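PDB 3P9Z: uroporphyrinogen III cosynthase (HemD), which probably catalyses the cyclisation of the linear tetrapyrrole hydroxymethylbilane to the macrocyclic uroporphyrinogen III, with release of water, in porphyrin biosynthesis. Local coordinates for residues 21-26 against 174-179; 27-32 against 138-143. All blocks are in the same frame, centred on the assembly; numbering follows the deposited sequence. Where two conformers were deposited one is given.

Interaction 1 of 2, residues 21-26 against 174-179; sequences LILNEF and KAFLHY
Leu21 and Leu23 pack against Phe176 and Ala175 where a connecting strand leaves one of the two alpha/beta domains of the uroporphyrinogen-III synthase fold. Residues 21-26 run past the side of helix 170-179, and no hydrogen bond joins the two, so the contact is held by apolar surface. Its tight part is buried. Leu21 brings its CD2 methyl to the rim of the Phe176 ring, close to the ring plane, with Leu21 CD2 lying 3.7 Å from Phe176 CE2. Leu23 reaches further in toward the helix backbone: its CD1 rests 3.6 Å from Phe176 CA and lies oblique to the aromatic ring. The Phe176 side chain leaves with CG anti to the backbone N (chi1 -177°), and its ring also meets Phe167 edge-to-face and Phe180 at an inclined angle. A flat, wide side chain suits this place, since its rim can receive Leu21 while other aromatic rings pack around it. Ala175 suits the closest passage of the backbones, Leu23 CA and Ala175 CA being 6.1 Å apart, because a lone methyl takes up little room there; it also touches Leu146 of strand 135-146.

Toward solvent the packing thins. Asn24 lends only a glancing touch, its CG 4.0 Å from Ala175 CB, which suits a polar residue at a partly exposed edge. Further along the helix, exposed His178 lies over one face of the Tyr179 ring, its CD2 3.8 Å above the centre; the hydroxyl of that tyrosine is satisfied by Lys147 O and Leu149 N. Where the two backbones come closest, the side chains meet methylene to methyl, Leu23 CB standing 3.7 Å from Ala175 CB.

Interaction 2 of 2, residues 27-32 against 138-143; sequences CYYPLE and QAVVYE
The Tyr29 ring is met at its edge by Glu143: Glu143 OE1 accepts from Tyr29 OH, 2.6 Å away, through its anti lone pair, the one away from the other oxygen. The OE1 atom lies in the ring plane, although the carboxylate itself is turned 37° from it. Glu143 CB also borders the edge, 3.7 Å from Tyr29 CE2, while Val140 CG1 approaches obliquely. Glutamate suits the place because its chain, extended beyond CG, carries the carboxylate out to the phenol. The Tyr28 ring likewise is met at its edge, by Tyr142 CB 3.9 Å from Tyr28 CD1.

Between the face of Tyr28 and Tyr142 and that of Cys27 and Glu143, the strands pair antiparallel, in the two-stranded connection between the alpha/beta domains of this fold. Cys27 and Glu143 form a hydrogen-bonded pair, with Cys27 N to Glu143 O at 2.8 Å and a return bond, and Tyr28 with Tyr142 a non-hydrogen-bonded one. Tyr29 N then reaches Val141 O at 3.0 Å almost straight (175°), but from above the carbonyl plane, as the pairing ends. Leu31, its CG anti to the backbone N (chi1 -179°), adds CD1 packed 3.6 Å from Ala139 CB.

Strand 135-146 lies between strand 19-28 and strand 112-118, whose Leu116 touches Leu31 and Val141, while helix 46-55 covers Tyr28 through Phe50 and Ser51.

Overall arrangement
From the N terminus, the chain runs through strand 7-10 into strand 19-28, which with the loop after it supplies one side of both contacts: residues 21-26 for interaction 1, then 27-32 for interaction 2. The chain then builds one alpha/beta domain and comes back along strand 135-146, where interaction 2 closes a loop of 105 residues. It then returns to the domain of strand 7-10, and helix 170-179 closes the larger loop of interaction 1, so interaction 2 is nested inside it. Their centres lie 21 Å apart, yet they touch where Phe26 CD1 packs 3.5 Å from Tyr142 CD2. Strands 19-28 and 135-146 together form the antiparallel connection between the two domains.

Interaction 1 of 2, residues 21-26 against 174-179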
loop_
_atom_site.group_PDB
_atom_site.type_symbol
_atom_site.label_atom_id
_atom_site.label_comp_id
_atom_site.label_asym_id
_atom_site.label_seq_id
_atom_site.Cartn_x
_atom_site.Cartn_y
_atom_site.Cartn_z
ATOM N N LEU A 21 11.818 -9.531 -4.093
ATOM C CA LEU A 21 11.421 -10.203 -2.859
ATOM C C LEU A 21 10.019 -9.737 -2.475
ATOM O O LEU A 21 9.820 -8.559 -2.164
ATOM C CB LEU A 21 12.419 -9.883 -1.738
ATOM C CG LEU A 21 13.651 -10.787 -1.518
ATOM C CD1 LEU A 21 14.403 -11.093 -2.804
ATOM C CD2 LEU A 21 14.614 -10.172 -0.501
ATOM N N ILE A 22 9.051 -10.650 -2.518
ATOM C CA ILE A 22 7.674 -10.333 -2.124
ATOM C C ILE A 22 7.442 -11.061 -0.812
ATOM O O ILE A 22 7.096 -12.257 -0.786
ATOM C CB ILE A 22 6.632 -10.759 -3.203
ATOM C CG1 ILE A 22 6.949 -10.093 -4.553
ATOM C CG2 ILE A 22 5.153 -10.441 -2.739
ATOM C CD1 ILE A 22 6.214 -10.740 -5.763
ATOM N N LEU A 23 7.646 -10.336 0.283
ATOM C CA LEU A 23 7.667 -10.957 1.598
ATOM C C LEU A 23 6.381 -10.778 2.398
ATOM O O LEU A 23 6.238 -11.341 3.485
ATOM C CB LEU A 23 8.833 -10.401 2.397
ATOM C CG LEU A 23 10.199 -10.465 1.708
ATOM C CD1 LEU A 23 11.202 -9.747 2.573
ATOM C CD2 LEU A 23 10.595 -11.907 1.475
ATOM N N ASN A 24 5.475 -9.957 1.876
ATOM C CA ASN A 24 4.205 -9.664 2.539
ATOM C C ASN A 24 3.092 -10.172 1.656
ATOM O O ASN A 24 3.310 -10.405 0.468
ATOM C CB ASN A 24 4.056 -8.154 2.723
ATOM C CG ASN A 24 5.072 -7.596 3.670
ATOM O OD1 ASN A 24 5.997 -6.883 3.263
ATOM N ND2 ASN A 24 4.942 -7.947 4.935
ATOM N N GLU A 25 1.908 -10.326 2.229
ATOM C CA GLU A 25 0.734 -10.714 1.462
ATOM C C GLU A 25 -0.518 -10.048 2.038
ATOM O O GLU A 25 -0.576 -9.709 3.213
ATOM C CB GLU A 25 0.593 -12.249 1.364
ATOM C CG GLU A 25 0.244 -12.952 2.672
ATOM C CD GLU A 25 0.463 -14.468 2.632
ATOM O OE1 GLU A 25 0.464 -15.060 1.526
ATOM O OE2 GLU A 25 0.630 -15.074 3.720
ATOM N N PHE A 26 -1.493 -9.827 1.177
ATOM C CA PHE A 26 -2.727 -9.174 1.562
ATOM C C PHE A 26 -3.763 -10.196 1.927
ATOM O O PHE A 26 -3.940 -11.194 1.243
ATOM C CB PHE A 26 -3.214 -8.230 0.457
ATOM C CG PHE A 26 -2.375 -7.002 0.330
ATOM C CD1 PHE A 26 -2.489 -5.974 1.254
ATOM C CD2 PHE A 26 -1.421 -6.897 -0.676
ATOM C CE1 PHE A 26 -1.679 -4.833 1.161
ATOM C CE2 PHE A 26 -0.613 -5.769 -0.775
ATOM C CZ PHE A 26 -0.745 -4.737 0.143
ATOM N N LYS A 174 10.544 -3.868 7.058
ATOM C CA LYS A 174 10.255 -4.656 8.250
ATOM C C LYS A 174 10.333 -6.169 7.970
ATOM O O LYS A 174 10.987 -6.909 8.705
ATOM C CB LYS A 174 8.878 -4.260 8.810
ATOM C CG LYS A 174 8.563 -4.841 10.175
ATOM C CD LYS A 174 7.342 -4.145 10.799
ATOM C CE LYS A 174 6.993 -4.769 12.154
ATOM N NZ LYS A 174 6.251 -6.077 12.001
ATOM N N ALA A 175 9.663 -6.610 6.909
ATOM C CA ALA A 175 9.629 -8.021 6.554
ATOM C C ALA A 175 11.028 -8.515 6.172
ATOM O O ALA A 175 11.426 -9.627 6.523
ATOM C CB ALA A 175 8.655 -8.255 5.410
ATOM N N PHE A 176 11.771 -7.687 5.447
ATOM C CA PHE A 176 13.119 -8.076 5.078
ATOM C C PHE A 176 13.943 -8.349 6.328
ATOM O O PHE A 176 14.583 -9.405 6.437
ATOM C CB PHE A 176 13.792 -7.016 4.220
ATOM C CG PHE A 176 15.157 -7.407 3.755
ATOM C CD1 PHE A 176 16.287 -7.065 4.504
ATOM C CD2 PHE A 176 15.321 -8.127 2.578
ATOM C CE1 PHE A 176 17.576 -7.426 4.085
ATOM C CE2 PHE A 176 16.609 -8.498 2.148
ATOM C CZ PHE A 176 17.738 -8.138 2.908
ATOM N N LEU A 177 13.913 -7.408 7.268
ATOM C CA LEU A 177 14.738 -7.506 8.475
ATOM C C LEU A 177 14.273 -8.636 9.378
ATOM O O LEU A 177 15.067 -9.209 10.088
ATOM C CB LEU A 177 14.781 -6.181 9.234
ATOM C CG LEU A 177 15.532 -5.062 8.492
ATOM C CD1 LEU A 177 15.431 -3.746 9.260
ATOM C CD2 LEU A 177 17.002 -5.451 8.249
ATOM N N HIS A 178 12.992 -8.975 9.322
ATOM C CA HIS A 178 12.514 -10.175 10.015
ATOM C C HIS A 178 13.279 -11.415 9.565
ATOM O O HIS A 178 13.639 -12.245 10.386
ATOM C CB HIS A 178 11.006 -10.384 9.823
ATOM C CG HIS A 178 10.468 -11.558 10.581
ATOM N ND1 HIS A 178 9.842 -11.437 11.804
ATOM C CD2 HIS A 178 10.511 -12.886 10.311
ATOM C CE1 HIS A 178 9.502 -12.637 12.242
ATOM N NE2 HIS A 178 9.903 -13.534 11.357
ATOM N N TYR A 179 13.540 -11.540 8.266
ATOM C CA TYR A 179 14.089 -12.787 7.739
ATOM C C TYR A 179 15.590 -12.801 7.475
ATOM O O TYR A 179 16.214 -13.857 7.525
ATOM C CB TYR A 179 13.367 -13.181 6.453
ATOM C CG TYR A 179 12.014 -13.834 6.668
ATOM C CD1 TYR A 179 11.912 -15.087 7.277
ATOM C CD2 TYR A 179 10.838 -13.218 6.226
ATOM C CE1 TYR A 179 10.673 -15.693 7.477
ATOM C CE2 TYR A 179 9.577 -13.835 6.408
ATOM C CZ TYR A 179 9.509 -15.063 7.024
ATOM O OH TYR A 179 8.282 -15.680 7.218
#

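Interaction 2 of 2, residues 27-32 against 138-143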
loop_
_atom_site.group_PDB
_atom_site.type_symbol
_atom_site.label_atom_id
_atom_site.label_comp_id
_atom_site.label_asym_id
_atom_site.label_seq_id
_atom_site.Cartn_x
_atom_site.Cartn_y
_atom_site.Cartn_z
ATOM N N CYS A 27 -4.392 -9.971 3.061
ATOM C CA CYS A 27 -5.473 -10.833 3.497
ATOM C C CYS A 27 -6.777 -10.040 3.468
ATOM O O CYS A 27 -6.844 -8.897 3.909
ATOM C CB CYS A 27 -5.169 -11.440 4.868
ATOM S SG CYS A 27 -3.635 -12.435 4.875
ATOM N N TYR A 28 -7.804 -10.650 2.890
ATOM C CA TYR A 28 -9.087 -9.979 2.677
ATOM C C TYR A 28 -10.147 -10.389 3.685
ATOM O O TYR A 28 -10.255 -11.571 4.021
ATOM C CB TYR A 28 -9.597 -10.239 1.270
ATOM C CG TYR A 28 -8.750 -9.662 0.167
ATOM C CD1 TYR A 28 -7.912 -8.562 0.383
ATOM C CD2 TYR A 28 -8.821 -10.190 -1.112
ATOM C CE1 TYR A 28 -7.144 -8.026 -0.658
ATOM C CE2 TYR A 28 -8.069 -9.661 -2.150
ATOM C CZ TYR A 28 -7.241 -8.586 -1.918
ATOM O OH TYR A 28 -6.511 -8.093 -2.965
ATOM N N TYR A 29 -10.904 -9.399 4.169
ATOM C CA TYR A 29 -11.993 -9.608 5.118
ATOM C C TYR A 29 -13.308 -9.126 4.516
ATOM O O TYR A 29 -13.400 -7.994 4.034
ATOM C CB TYR A 29 -11.735 -8.873 6.436
ATOM C CG TYR A 29 -10.395 -9.173 7.053
ATOM C CD1 TYR A 29 -10.125 -10.426 7.612
ATOM C CD2 TYR A 29 -9.393 -8.216 7.072
ATOM C CE1 TYR A 29 -8.887 -10.705 8.175
ATOM C CE2 TYR A 29 -8.154 -8.484 7.636
ATOM C CZ TYR A 29 -7.910 -9.724 8.186
ATOM O OH TYR A 29 -6.676 -9.990 8.736
ATOM N N PRO A 30 -14.331 -9.992 4.526
ATOM C CA PRO A 30 -15.631 -9.591 3.986
ATOM C C PRO A 30 -16.211 -8.362 4.695
ATOM O O PRO A 30 -16.017 -8.165 5.896
ATOM C CB PRO A 30 -16.512 -10.831 4.238
ATOM C CG PRO A 30 -15.553 -11.968 4.222
ATOM C CD PRO A 30 -14.329 -11.410 4.942
ATOM N N LEU A 31 -16.903 -7.535 3.933
ATOM C CA LEU A 31 -17.624 -6.412 4.500
ATOM C C LEU A 31 -18.957 -6.916 5.040
ATOM O O LEU A 31 -19.842 -7.334 4.272
ATOM C CB LEU A 31 -17.815 -5.319 3.449
ATOM C CG LEU A 31 -18.530 -4.043 3.863
ATOM C CD1 LEU A 31 -17.666 -3.221 4.826
ATOM C CD2 LEU A 31 -18.879 -3.268 2.592
ATOM N N GLU A 32 -19.080 -6.875 6.362
ATOM C CA GLU A 32 -20.247 -7.382 7.082
ATOM C C GLU A 32 -21.338 -6.321 7.200
ATOM O O GLU A 32 -22.541 -6.645 7.161
ATOM C CB GLU A 32 -19.843 -7.862 8.484
ATOM N N GLN A 138 -15.796 3.295 9.852
ATOM C CA GLN A 138 -14.650 2.587 9.267
ATOM C C GLN A 138 -14.932 1.102 9.258
ATOM O O GLN A 138 -15.459 0.571 10.242
ATOM C CB GLN A 138 -13.413 2.750 10.140
ATOM C CG GLN A 138 -13.048 4.147 10.474
ATOM C CD GLN A 138 -11.707 4.207 11.164
ATOM O OE1 GLN A 138 -11.612 4.074 12.384
ATOM N NE2 GLN A 138 -10.675 4.428 10.396
ATOM N N ALA A 139 -14.569 0.432 8.172
ATOM C CA ALA A 139 -14.548 -1.029 8.156
ATOM C C ALA A 139 -13.222 -1.505 7.586
ATOM O O ALA A 139 -12.817 -1.095 6.498
ATOM C CB ALA A 139 -15.708 -1.596 7.348
ATOM N N VAL A 140 -12.570 -2.375 8.348
ATOM C CA VAL A 140 -11.346 -3.053 7.968
ATOM C C VAL A 140 -11.647 -4.135 6.910
ATOM O O VAL A 140 -12.321 -5.127 7.189
ATOM C CB VAL A 140 -10.717 -3.707 9.227
ATOM C CG1 VAL A 140 -9.536 -4.621 8.857
ATOM C CG2 VAL A 140 -10.292 -2.613 10.250
ATOM N N VAL A 141 -11.143 -3.960 5.695
ATOM C CA VAL A 141 -11.402 -4.964 4.655
ATOM C C VAL A 141 -10.138 -5.684 4.192
ATOM O O VAL A 141 -10.203 -6.615 3.381
ATOM C CB VAL A 141 -12.195 -4.376 3.451
ATOM C CG1 VAL A 141 -13.583 -3.835 3.936
ATOM C CG2 VAL A 141 -11.404 -3.295 2.748
ATOM N N TYR A 142 -8.982 -5.257 4.695
ATOM C CA TYR A 142 -7.747 -5.974 4.364
ATOM C C TYR A 142 -6.649 -5.745 5.386
ATOM O O TYR A 142 -6.711 -4.805 6.182
ATOM C CB TYR A 142 -7.251 -5.653 2.932
ATOM C CG TYR A 142 -6.524 -4.336 2.820
ATOM C CD1 TYR A 142 -7.232 -3.150 2.651
ATOM C CD2 TYR A 142 -5.128 -4.264 2.901
ATOM C CE1 TYR A 142 -6.592 -1.928 2.560
ATOM C CE2 TYR A 142 -4.463 -3.015 2.813
ATOM C CZ TYR A 142 -5.216 -1.864 2.633
ATOM O OH TYR A 142 -4.620 -0.630 2.545
ATOM N N GLU A 143 -5.655 -6.635 5.342
ATOM C CA GLU A 143 -4.460 -6.521 6.155
ATOM C C GLU A 143 -3.250 -6.922 5.318
ATOM O O GLU A 143 -3.306 -7.887 4.541
ATOM C CB GLU A 143 -4.574 -7.409 7.389
ATOM C CG GLU A 143 -3.483 -7.164 8.409
ATOM C CD GLU A 143 -3.565 -8.089 9.613
ATOM O OE1 GLU A 143 -4.411 -9.008 9.626
ATOM O OE2 GLU A 143 -2.770 -7.889 10.557
#